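Local coordinates for protein putative exotoxin (superantigen) (PDB 1TY0) that probably acts as a superantigen toxin of Streptococcus pyogenes, able to use one common surface for T-cell receptor binding and dimerization, at residues 12-17 and 184-189. Numbering follows the deposited sequence.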
# COMPACT_ATOMS: atom_id res chain seq x y z
N LEU A 12 -1.82 2.57 -17.47
CA LEU A 12 -1.92 1.35 -16.68
C LEU A 12 -0.79 1.26 -15.65
O LEU A 12 -1.02 0.89 -14.51
CB LEU A 12 -1.90 0.12 -17.59
CG LEU A 12 -3.19 -0.04 -18.41
CD1 LEU A 12 -3.08 -1.26 -19.31
CD2 LEU A 12 -4.37 -0.19 -17.45
N GLN A 13 0.43 1.61 -16.06
CA GLN A 13 1.57 1.58 -15.14
C GLN A 13 1.39 2.59 -14.01
O GLN A 13 1.76 2.33 -12.87
CB GLN A 13 2.88 1.88 -15.88
CG GLN A 13 3.34 0.78 -16.81
CD GLN A 13 3.52 -0.55 -16.10
OE1 GLN A 13 4.43 -0.71 -15.28
NE2 GLN A 13 2.65 -1.50 -16.41
N LEU A 14 0.82 3.75 -14.33
CA LEU A 14 0.60 4.79 -13.34
C LEU A 14 -0.51 4.42 -12.37
O LEU A 14 -0.41 4.67 -11.17
CB LEU A 14 0.29 6.11 -14.03
CG LEU A 14 1.50 6.75 -14.70
CD1 LEU A 14 1.08 7.84 -15.67
CD2 LEU A 14 2.41 7.30 -13.61
N ASN A 15 -1.58 3.83 -12.90
CA ASN A 15 -2.70 3.45 -12.06
C ASN A 15 -2.23 2.44 -11.02
O ASN A 15 -2.56 2.53 -9.84
CB ASN A 15 -3.83 2.87 -12.90
CG ASN A 15 -5.14 2.81 -12.15
OD1 ASN A 15 -5.46 1.82 -11.50
ND2 ASN A 15 -5.90 3.90 -12.21
N TYR A 16 -1.43 1.47 -11.47
CA TYR A 16 -0.90 0.47 -10.55
C TYR A 16 0.06 1.08 -9.53
O TYR A 16 -0.03 0.80 -8.34
CB TYR A 16 -0.16 -0.63 -11.30
CG TYR A 16 0.82 -1.36 -10.41
CD1 TYR A 16 0.37 -2.08 -9.30
CD2 TYR A 16 2.19 -1.28 -10.64
CE1 TYR A 16 1.27 -2.71 -8.44
CE2 TYR A 16 3.10 -1.91 -9.78
CZ TYR A 16 2.63 -2.62 -8.69
OH TYR A 16 3.52 -3.23 -7.84
N ALA A 17 0.99 1.90 -10.01
CA ALA A 17 1.98 2.51 -9.14
C ALA A 17 1.38 3.32 -7.99
O ALA A 17 1.80 3.19 -6.85
CB ALA A 17 2.92 3.40 -9.95
N SER A 184 9.68 2.12 -8.44
CA SER A 184 10.97 2.76 -8.17
C SER A 184 11.24 3.82 -9.24
O SER A 184 11.63 4.94 -8.92
CB SER A 184 12.09 1.73 -8.19
OG SER A 184 13.34 2.35 -7.95
N ASP A 185 11.04 3.46 -10.50
CA ASP A 185 11.28 4.40 -11.60
C ASP A 185 10.42 5.65 -11.47
O ASP A 185 10.91 6.77 -11.62
CB ASP A 185 10.98 3.77 -12.96
CG ASP A 185 11.90 2.62 -13.31
OD1 ASP A 185 13.09 2.66 -12.92
OD2 ASP A 185 11.44 1.70 -14.00
N ILE A 186 9.13 5.45 -11.19
CA ILE A 186 8.17 6.55 -11.08
C ILE A 186 8.34 7.41 -9.84
O ILE A 186 8.11 8.62 -9.88
CB ILE A 186 6.72 6.01 -11.15
CG1 ILE A 186 6.47 5.38 -12.52
CG2 ILE A 186 5.72 7.13 -10.91
CD1 ILE A 186 5.22 4.53 -12.60
N PHE A 187 8.73 6.79 -8.73
CA PHE A 187 8.89 7.52 -7.48
C PHE A 187 10.26 8.19 -7.31
O PHE A 187 10.43 9.02 -6.43
CB PHE A 187 8.65 6.60 -6.28
CG PHE A 187 7.27 5.98 -6.23
CD1 PHE A 187 6.22 6.49 -6.99
CD2 PHE A 187 7.03 4.91 -5.38
CE1 PHE A 187 4.94 5.93 -6.90
CE2 PHE A 187 5.76 4.34 -5.28
CZ PHE A 187 4.71 4.85 -6.04
N LYS A 188 11.23 7.83 -8.14
CA LYS A 188 12.57 8.40 -8.01
C LYS A 188 12.57 9.93 -8.02
O LYS A 188 13.44 10.55 -7.42
CB LYS A 188 13.49 7.87 -9.11
CG LYS A 188 14.65 7.03 -8.57
CD LYS A 188 15.43 6.36 -9.68
CE LYS A 188 16.66 5.64 -9.14
NZ LYS A 188 16.33 4.62 -8.12
N LYS A 189 11.60 10.53 -8.70
CA LYS A 189 11.52 11.98 -8.75
C LYS A 189 11.44 12.58 -7.35
O LYS A 189 11.92 13.69 -7.11
CB LYS A 189 10.31 12.43 -9.58
CG LYS A 189 8.97 11.85 -9.12
CD LYS A 189 7.80 12.50 -9.89
CE LYS A 189 6.46 11.89 -9.53
NZ LYS A 189 6.22 10.57 -10.19
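In the two-domain superantigen fold, an OB-fold domain is joined to a beta-grasp domain, and here the N-terminal helix 5-18 packs against the short helix 183-187 of the beta-grasp part. Ile186, Ala17 and Phe187 carry most of this small, buried, largely apolar contact. Ile186 sends its longer branch across: CG1 stands anti to the carbonyl carbon (chi1 -64°) and chi2 is extended at 166°, so CD1 reaches the facing helix as a single methyl tip. Branching at CB restricts chi1, and Ile186 CD1 comes to rest 3.7 Å from Ala17 CB. Alanine suits that place because its lone methyl keeps the helix surface low enough for the tip to settle on it, with the nearest CA atoms, those of Ala17 and Ile186, 7.6 Å apart. Leu14, one turn earlier, flanks the same methyl, its CD2 lying 4.1 Å from Ile186 CD1 as the two side chains cross obliquely.

The Lys189 chain curls back toward helix 5-18, and its NZ donates to Ile186 O at 2.7 Å from above the carbonyl plane; it also bonds Tyr18 OH and forms a salt bridge with Asp176. Arg183 NE satisfies Ala17 O. Phe187, edge-to-face with Tyr18, suits its place because an aromatic ring can offer a weakly positive C-H edge to that carbonyl: Ala17 O lies close to the ring plane, 3.4 Å from Phe187 CZ.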